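Long-range contacts in flavin-containing monooxygenase (Allium sativum, PDB 6WPU), which probably oxygenates the sulfur of S-allyl-L-cysteine in garlic, using a bound FAD cofactor: residues A235-R246 with Y259-I268; H396-W404 with I414-Y422. All blocks are in the same frame, centred on the assembly; numbering follows the deposited sequence.

Interaction 1 of 2, residues A235-R246 with Y259-I268; sequences ARFAKEVHIANR and YDNMWLHSMI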
# COMPACT_ATOMS: atom_id res chain seq x y z
N ALA A 235 14.85 -18.65 0.69
CA ALA A 235 15.18 -20.05 0.97
C ALA A 235 15.53 -20.84 -0.29
O ALA A 235 16.08 -21.94 -0.16
CB ALA A 235 14.03 -20.73 1.71
N ARG A 236 15.26 -20.29 -1.48
CA ARG A 236 15.65 -20.96 -2.72
C ARG A 236 17.16 -21.10 -2.84
O ARG A 236 17.65 -22.01 -3.51
CB ARG A 236 15.12 -20.19 -3.94
CG ARG A 236 13.59 -20.07 -4.07
CD ARG A 236 13.25 -19.43 -5.44
NE ARG A 236 13.95 -20.19 -6.47
CZ ARG A 236 14.54 -19.67 -7.54
NH1 ARG A 236 14.50 -18.35 -7.75
NH2 ARG A 236 15.18 -20.46 -8.41
N PHE A 237 17.93 -20.18 -2.24
CA PHE A 237 19.38 -20.22 -2.29
C PHE A 237 20.06 -20.21 -0.93
O PHE A 237 21.21 -20.66 -0.84
CB PHE A 237 19.91 -19.03 -3.11
CG PHE A 237 19.60 -19.13 -4.57
CD1 PHE A 237 18.41 -18.62 -5.08
CD2 PHE A 237 20.47 -19.77 -5.44
CE1 PHE A 237 18.11 -18.73 -6.43
CE2 PHE A 237 20.17 -19.88 -6.79
CZ PHE A 237 18.98 -19.36 -7.28
N ALA A 238 19.39 -19.73 0.11
CA ALA A 238 20.02 -19.58 1.42
C ALA A 238 20.31 -20.94 2.05
O ALA A 238 19.61 -21.93 1.81
CB ALA A 238 19.11 -18.76 2.34
N LYS A 239 21.36 -20.97 2.88
CA LYS A 239 21.60 -22.16 3.68
C LYS A 239 20.50 -22.34 4.72
O LYS A 239 19.94 -23.43 4.86
CB LYS A 239 22.96 -22.06 4.36
CG LYS A 239 23.38 -23.37 5.05
CD LYS A 239 23.98 -23.12 6.43
CE LYS A 239 25.43 -23.56 6.51
NZ LYS A 239 26.33 -22.48 6.03
N GLU A 240 20.17 -21.28 5.46
CA GLU A 240 19.09 -21.31 6.43
C GLU A 240 18.33 -19.99 6.44
O GLU A 240 18.94 -18.92 6.35
CB GLU A 240 19.60 -21.58 7.84
CG GLU A 240 20.14 -22.98 8.06
CD GLU A 240 20.70 -23.15 9.45
OE1 GLU A 240 21.60 -24.00 9.63
OE2 GLU A 240 20.23 -22.43 10.37
N VAL A 241 17.01 -20.08 6.56
CA VAL A 241 16.15 -18.91 6.74
C VAL A 241 15.41 -19.07 8.06
O VAL A 241 14.82 -20.13 8.32
CB VAL A 241 15.17 -18.74 5.56
CG1 VAL A 241 14.33 -17.47 5.73
CG2 VAL A 241 15.94 -18.71 4.24
N HIS A 242 15.47 -18.05 8.91
CA HIS A 242 14.80 -18.04 10.20
C HIS A 242 13.87 -16.83 10.24
O HIS A 242 14.33 -15.70 10.08
CB HIS A 242 15.82 -17.98 11.34
CG HIS A 242 16.70 -19.19 11.43
ND1 HIS A 242 16.44 -20.24 12.27
CD2 HIS A 242 17.85 -19.50 10.77
CE1 HIS A 242 17.39 -21.16 12.14
NE2 HIS A 242 18.25 -20.73 11.23
N ILE A 243 12.58 -17.07 10.43
CA ILE A 243 11.59 -16.00 10.54
C ILE A 243 11.38 -15.70 12.02
O ILE A 243 11.12 -16.62 12.81
CB ILE A 243 10.27 -16.36 9.86
CG1 ILE A 243 10.51 -16.90 8.45
CG2 ILE A 243 9.35 -15.15 9.79
CD1 ILE A 243 9.24 -17.24 7.69
N ALA A 244 11.52 -14.43 12.40
CA ALA A 244 11.16 -13.96 13.74
C ALA A 244 9.80 -13.30 13.60
O ALA A 244 9.70 -12.19 13.09
CB ALA A 244 12.19 -12.99 14.29
N ASN A 245 8.74 -14.00 14.03
CA ASN A 245 7.36 -13.58 13.77
C ASN A 245 6.71 -13.40 15.14
O ASN A 245 6.32 -14.38 15.78
CB ASN A 245 6.63 -14.62 12.91
CG ASN A 245 5.13 -14.32 12.75
OD1 ASN A 245 4.58 -13.42 13.37
ND2 ASN A 245 4.48 -15.11 11.90
N ARG A 246 6.59 -12.15 15.57
CA ARG A 246 6.20 -11.91 16.95
C ARG A 246 4.74 -12.24 17.23
O ARG A 246 4.34 -12.18 18.39
CB ARG A 246 6.49 -10.46 17.34
CG ARG A 246 5.61 -9.44 16.68
CD ARG A 246 5.67 -8.16 17.48
NE ARG A 246 5.18 -7.01 16.73
CZ ARG A 246 5.41 -5.75 17.08
NH1 ARG A 246 4.94 -4.75 16.35
NH2 ARG A 246 6.12 -5.50 18.18
N TYR A 259 9.68 -27.07 3.29
CA TYR A 259 11.04 -26.54 3.22
C TYR A 259 11.90 -27.21 4.27
O TYR A 259 11.49 -27.31 5.44
CB TYR A 259 11.06 -25.02 3.42
CG TYR A 259 10.43 -24.23 2.30
CD1 TYR A 259 11.22 -23.63 1.33
CD2 TYR A 259 9.05 -24.09 2.22
CE1 TYR A 259 10.64 -22.91 0.30
CE2 TYR A 259 8.47 -23.38 1.19
CZ TYR A 259 9.27 -22.79 0.23
OH TYR A 259 8.70 -22.07 -0.80
N ASP A 260 13.08 -27.66 3.87
CA ASP A 260 14.02 -28.26 4.80
C ASP A 260 14.94 -27.24 5.46
O ASP A 260 15.63 -27.59 6.43
CB ASP A 260 14.87 -29.33 4.09
N ASN A 261 14.97 -26.00 4.98
CA ASN A 261 15.96 -25.01 5.39
C ASN A 261 15.31 -23.71 5.89
O ASN A 261 15.94 -22.64 5.83
CB ASN A 261 16.92 -24.71 4.24
CG ASN A 261 16.25 -23.94 3.11
OD1 ASN A 261 15.05 -24.11 2.86
ND2 ASN A 261 17.02 -23.09 2.41
N MET A 262 14.07 -23.77 6.37
CA MET A 262 13.37 -22.59 6.87
C MET A 262 12.74 -22.90 8.22
O MET A 262 12.05 -23.92 8.36
CB MET A 262 12.29 -22.11 5.89
CG MET A 262 11.55 -20.84 6.36
SD MET A 262 10.40 -20.14 5.14
CE MET A 262 11.04 -20.86 3.65
N TRP A 263 12.98 -22.04 9.20
CA TRP A 263 12.44 -22.23 10.54
C TRP A 263 11.69 -20.98 10.99
O TRP A 263 12.05 -19.86 10.62
CB TRP A 263 13.53 -22.56 11.55
CG TRP A 263 14.10 -23.94 11.35
CD1 TRP A 263 13.72 -25.09 11.99
CD2 TRP A 263 15.15 -24.31 10.45
NE1 TRP A 263 14.47 -26.15 11.54
CE2 TRP A 263 15.35 -25.70 10.59
CE3 TRP A 263 15.93 -23.60 9.53
CZ2 TRP A 263 16.31 -26.39 9.85
CZ3 TRP A 263 16.88 -24.29 8.79
CH2 TRP A 263 17.06 -25.68 8.96
N LEU A 264 10.66 -21.20 11.81
CA LEU A 264 9.82 -20.15 12.36
C LEU A 264 10.12 -19.96 13.84
O LEU A 264 10.20 -20.93 14.60
CB LEU A 264 8.34 -20.49 12.17
CG LEU A 264 7.93 -20.81 10.74
CD1 LEU A 264 6.67 -21.66 10.73
CD2 LEU A 264 7.70 -19.54 10.00
N HIS A 265 10.30 -18.71 14.24
CA HIS A 265 10.53 -18.35 15.63
C HIS A 265 9.59 -17.22 16.02
O HIS A 265 8.93 -16.61 15.17
CB HIS A 265 11.97 -17.92 15.87
CG HIS A 265 12.99 -18.91 15.40
ND1 HIS A 265 13.35 -20.01 16.14
CD2 HIS A 265 13.70 -18.97 14.25
CE1 HIS A 265 14.26 -20.70 15.47
NE2 HIS A 265 14.48 -20.09 14.32
N SER A 266 9.56 -16.93 17.31
CA SER A 266 8.73 -15.86 17.80
C SER A 266 9.44 -14.51 17.72
O SER A 266 8.92 -13.56 17.13
CB SER A 266 8.30 -16.16 19.24
OG SER A 266 7.22 -15.32 19.60
N MET A 267 10.64 -14.42 18.28
CA MET A 267 11.30 -13.12 18.32
C MET A 267 12.77 -13.31 18.64
O MET A 267 13.17 -14.30 19.25
CB MET A 267 10.68 -12.21 19.38
CG MET A 267 10.79 -12.78 20.78
SD MET A 267 9.93 -11.82 22.03
CE MET A 267 11.02 -10.41 22.21
N ILE A 268 13.57 -12.34 18.20
CA ILE A 268 14.97 -12.27 18.60
C ILE A 268 15.03 -11.90 20.08
O ILE A 268 14.45 -10.91 20.52
CB ILE A 268 15.74 -11.26 17.75
CG1 ILE A 268 15.72 -11.67 16.27
CG2 ILE A 268 17.18 -11.15 18.26
CD1 ILE A 268 16.37 -10.65 15.33
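Tyr259 brings its ring against Ala235, with CD1 4.1 Å from Ala235 CB, while its hydroxyl bonds to Arg232 on helix 225-234. Asn261 suits its place because the two N-H groups of one ND2 can serve two carbonyls of the turn. With CG between the backbone N and the carbonyl carbon (chi1 69°), ND2 donates to Ala235 O at 3.0 Å, in the carbonyl plane on a lone pair, and to Ala238 O at 2.9 Å, from above the carbonyl plane. From Asn261 O onward the backbones pair as parallel strands. Met262 bends at its thioether so that CE lies 3.6 Å from Ala235 CB and over the rim of one face of the Tyr259 ring, on the side where Val241 and Ile243 pack against helix 225-234. That helix links strands 217-221 and 240-244 in a beta-alpha-beta crossover, consistent with the Rossmann-like second nucleotide-binding domain of flavin monooxygenases. Trp263 turns to the other face; its CZ3 meets the aliphatic CG of Glu240 at 3.6 Å, and its six-membered ring runs nearly parallel to His242 but slid aside. Leu264 returns to the apolar face, CD2 3.6 Å from Ile243 CD1. His265 NE2 and His242 ND1 share a 2.8 Å hydrogen bond, ND1 lying in the His265 ring plane. With His242 NE2 donating to Glu240 OE2 and His265 ND1 bonded to Asp281, two imidazoles lie between two carboxylates.

Interaction 2 of 2, residues H396-W404 with I414-Y422; sequences HNQFDYDDW and IEEWRRLMY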
# COMPACT_ATOMS: atom_id res chain seq x y z
N HIS A 396 -10.65 -5.75 9.01
CA HIS A 396 -11.83 -6.49 9.46
C HIS A 396 -13.10 -6.00 8.76
O HIS A 396 -13.94 -6.81 8.37
CB HIS A 396 -11.98 -6.39 10.98
N ASN A 397 -13.25 -4.69 8.59
CA ASN A 397 -14.50 -4.14 8.08
C ASN A 397 -14.30 -3.34 6.80
O ASN A 397 -15.05 -2.39 6.54
CB ASN A 397 -15.17 -3.26 9.14
N GLN A 398 -13.32 -3.72 5.97
CA GLN A 398 -12.94 -2.88 4.84
C GLN A 398 -14.07 -2.77 3.81
O GLN A 398 -14.23 -1.72 3.18
CB GLN A 398 -11.69 -3.42 4.16
CG GLN A 398 -11.95 -4.66 3.34
CD GLN A 398 -10.75 -5.07 2.57
OE1 GLN A 398 -10.48 -4.53 1.49
NE2 GLN A 398 -9.99 -6.02 3.12
N PHE A 399 -14.85 -3.83 3.61
CA PHE A 399 -15.91 -3.77 2.62
C PHE A 399 -17.13 -3.05 3.15
O PHE A 399 -17.91 -2.52 2.36
CB PHE A 399 -16.27 -5.17 2.13
CG PHE A 399 -15.13 -5.88 1.47
CD1 PHE A 399 -14.53 -5.34 0.34
CD2 PHE A 399 -14.64 -7.08 2.00
CE1 PHE A 399 -13.47 -5.98 -0.27
CE2 PHE A 399 -13.58 -7.72 1.39
CZ PHE A 399 -12.99 -7.18 0.26
N ASP A 400 -17.32 -3.02 4.48
CA ASP A 400 -18.32 -2.14 5.07
C ASP A 400 -17.94 -0.68 4.87
O ASP A 400 -18.80 0.17 4.62
CB ASP A 400 -18.47 -2.44 6.56
CG ASP A 400 -18.95 -3.86 6.82
OD1 ASP A 400 -19.64 -4.43 5.94
OD2 ASP A 400 -18.63 -4.40 7.90
N TYR A 401 -16.64 -0.38 4.99
CA TYR A 401 -16.15 0.96 4.67
C TYR A 401 -16.39 1.29 3.21
O TYR A 401 -16.93 2.36 2.88
CB TYR A 401 -14.66 1.05 5.02
CG TYR A 401 -14.00 2.34 4.58
CD1 TYR A 401 -13.23 2.39 3.43
CD2 TYR A 401 -14.15 3.50 5.32
CE1 TYR A 401 -12.61 3.56 3.03
CE2 TYR A 401 -13.54 4.69 4.92
CZ TYR A 401 -12.78 4.71 3.77
OH TYR A 401 -12.17 5.89 3.36
N ASP A 402 -15.98 0.39 2.30
CA ASP A 402 -16.28 0.56 0.88
C ASP A 402 -17.77 0.81 0.66
O ASP A 402 -18.16 1.72 -0.08
CB ASP A 402 -15.84 -0.66 0.09
CG ASP A 402 -14.33 -0.77 -0.06
OD1 ASP A 402 -13.60 0.19 0.25
OD2 ASP A 402 -13.89 -1.85 -0.52
N ASP A 403 -18.62 -0.02 1.28
CA ASP A 403 -20.06 0.13 1.07
C ASP A 403 -20.57 1.47 1.58
O ASP A 403 -21.46 2.07 0.97
CB ASP A 403 -20.83 -1.02 1.73
CG ASP A 403 -20.75 -2.31 0.93
OD1 ASP A 403 -20.32 -2.26 -0.23
OD2 ASP A 403 -21.11 -3.37 1.48
N TRP A 404 -20.02 1.95 2.71
CA TRP A 404 -20.38 3.29 3.17
C TRP A 404 -20.05 4.34 2.11
O TRP A 404 -20.86 5.23 1.83
CB TRP A 404 -19.67 3.61 4.49
CG TRP A 404 -20.12 4.93 5.06
CD1 TRP A 404 -21.15 5.14 5.91
CD2 TRP A 404 -19.57 6.23 4.77
NE1 TRP A 404 -21.28 6.48 6.19
CE2 TRP A 404 -20.32 7.17 5.50
CE3 TRP A 404 -18.51 6.67 3.97
CZ2 TRP A 404 -20.05 8.53 5.47
CZ3 TRP A 404 -18.24 8.04 3.93
CH2 TRP A 404 -19.00 8.95 4.68
N ILE A 414 -20.23 -3.61 -2.73
CA ILE A 414 -19.28 -4.65 -3.09
C ILE A 414 -20.02 -5.97 -3.30
O ILE A 414 -20.94 -6.32 -2.54
CB ILE A 414 -18.19 -4.77 -2.02
CG1 ILE A 414 -17.33 -3.50 -1.97
CG2 ILE A 414 -17.29 -5.99 -2.26
CD1 ILE A 414 -16.66 -3.15 -3.29
N GLU A 415 -19.64 -6.69 -4.36
CA GLU A 415 -20.28 -7.95 -4.69
C GLU A 415 -20.05 -8.97 -3.58
O GLU A 415 -19.02 -8.96 -2.89
CB GLU A 415 -19.75 -8.50 -6.02
CG GLU A 415 -19.67 -7.51 -7.18
CD GLU A 415 -18.31 -6.83 -7.26
OE1 GLU A 415 -17.73 -6.52 -6.20
OE2 GLU A 415 -17.81 -6.61 -8.39
N GLU A 416 -21.03 -9.87 -3.40
CA GLU A 416 -20.91 -10.89 -2.36
C GLU A 416 -19.77 -11.85 -2.65
O GLU A 416 -19.04 -12.25 -1.74
CB GLU A 416 -22.22 -11.66 -2.20
CG GLU A 416 -23.20 -11.00 -1.26
CD GLU A 416 -24.09 -10.00 -1.96
OE1 GLU A 416 -24.03 -9.94 -3.20
OE2 GLU A 416 -24.84 -9.28 -1.26
N TRP A 417 -19.61 -12.25 -3.92
CA TRP A 417 -18.50 -13.13 -4.27
C TRP A 417 -17.16 -12.51 -3.91
O TRP A 417 -16.21 -13.23 -3.58
CB TRP A 417 -18.56 -13.49 -5.76
CG TRP A 417 -18.34 -12.34 -6.71
CD1 TRP A 417 -19.29 -11.69 -7.42
CD2 TRP A 417 -17.08 -11.71 -7.04
NE1 TRP A 417 -18.71 -10.69 -8.18
CE2 TRP A 417 -17.36 -10.68 -7.96
CE3 TRP A 417 -15.74 -11.93 -6.65
CZ2 TRP A 417 -16.36 -9.86 -8.49
CZ3 TRP A 417 -14.75 -11.10 -7.17
CH2 TRP A 417 -15.06 -10.08 -8.09
N ARG A 418 -17.06 -11.17 -3.94
CA ARG A 418 -15.79 -10.52 -3.64
C ARG A 418 -15.51 -10.53 -2.15
O ARG A 418 -14.36 -10.73 -1.73
CB ARG A 418 -15.77 -9.09 -4.20
CG ARG A 418 -14.36 -8.56 -4.48
CD ARG A 418 -14.35 -7.06 -4.83
NE ARG A 418 -14.94 -6.70 -6.12
CZ ARG A 418 -14.24 -6.28 -7.18
NH1 ARG A 418 -12.92 -6.19 -7.10
NH2 ARG A 418 -14.87 -5.95 -8.31
N ARG A 419 -16.55 -10.33 -1.33
CA ARG A 419 -16.39 -10.50 0.11
C ARG A 419 -15.95 -11.92 0.44
O ARG A 419 -15.03 -12.14 1.23
CB ARG A 419 -17.68 -10.16 0.85
CG ARG A 419 -17.95 -8.66 1.03
CD ARG A 419 -19.30 -8.47 1.70
NE ARG A 419 -19.67 -7.07 1.92
CZ ARG A 419 -19.44 -6.43 3.06
NH1 ARG A 419 -18.82 -7.04 4.06
NH2 ARG A 419 -19.82 -5.16 3.19
N LEU A 420 -16.60 -12.91 -0.19
CA LEU A 420 -16.32 -14.31 0.12
C LEU A 420 -14.93 -14.71 -0.37
O LEU A 420 -14.22 -15.45 0.33
CB LEU A 420 -17.40 -15.21 -0.48
CG LEU A 420 -18.80 -15.05 0.10
CD1 LEU A 420 -19.81 -15.89 -0.67
CD2 LEU A 420 -18.82 -15.40 1.59
N MET A 421 -14.53 -14.26 -1.56
CA MET A 421 -13.19 -14.60 -2.04
C MET A 421 -12.13 -14.05 -1.10
O MET A 421 -11.13 -14.73 -0.82
CB MET A 421 -12.98 -14.04 -3.45
CG MET A 421 -13.31 -14.97 -4.59
SD MET A 421 -12.75 -14.21 -6.14
CE MET A 421 -13.71 -15.12 -7.33
N TYR A 422 -12.34 -12.83 -0.60
CA TYR A 422 -11.39 -12.24 0.34
C TYR A 422 -11.27 -13.07 1.61
O TYR A 422 -10.16 -13.30 2.11
CB TYR A 422 -11.79 -10.81 0.68
CG TYR A 422 -10.81 -10.17 1.63
CD1 TYR A 422 -9.60 -9.67 1.16
CD2 TYR A 422 -11.07 -10.09 2.99
CE1 TYR A 422 -8.69 -9.09 2.03
CE2 TYR A 422 -10.16 -9.51 3.86
CZ TYR A 422 -8.98 -9.02 3.38
OH TYR A 422 -8.08 -8.43 4.24
O HOH W 1 -21.29 -5.53 -0.15
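Arg419 reaches from helix 416-431 to Asp400 and Asp403 on helix 398-409, the other arm of an antiparallel helical hairpin closed by a short connection. The two segments run at 156°, and their axes come no nearer than 11.6 Å, a gap that long or bulky side chains must span. Ionic contacts hold the outer side. Arg419 is extended from CG to NE, which carries the guanidinium across to the acids; NH2 makes salt bridges to both, at 2.9 Å to Asp400 OD1 and 2.8 Å to Asp403 OD2, and NH1 adds a weak bond to Asp400 OD1. Both partners lie near the guanidinium plane, but the nitrogen meets Asp403 from above the carboxylate plane. An aspartate at each of these positions, one helical turn apart, can face the same cation, and together they probably stabilise its charge.

Apolar and aromatic packing fills the space beneath. Phe399 CB sits over the centre of the guanidinium face, so that the group is gripped at its edge and backed by carbon. The Phe399 ring points its edge at the face of Tyr422 in an offset edge-to-face pair, with planes at 84°, while Ile414 CG2 approaches Phe399 CD1 at 3.8 Å. Tyr422 holds CG anti to its backbone N, which directs the ring toward the opposing helix. There Gln398 NE2 lies over the face of the Tyr422 ring, 3.2 Å from Tyr422 CZ, with OE1 held by Val342 N.

Hydrogen bonds tie the start of the second segment. A water donates to Asp403 OD2 and Ile414 O and accepts from Arg419 NE. Beside it, the backbone N of Ile414 meets the syn lone pair of Asp403 OD1 at 2.8 Å, nearly straight at 170°.

Interactions 1 and 2 follow each other along the chain without touching: their nearest atoms are about 16 Å apart and their centres 34 Å. No helix or strand is common to both. Interaction 1 lies farther from the centre of the chain and joins strands of the mixed sheet, so regular backbone bonding does most of the work, with side chains sorted to two faces. Interaction 2 joins two helices and depends on side chains for its hold, by apolar packing as well as by charge. Each is partly buried. The first buries paired histidines, whereas the second mixes an aromatic interior with ion pairs on its more exposed side, and its Gln398 side chain comes within about 9 Å of FAD.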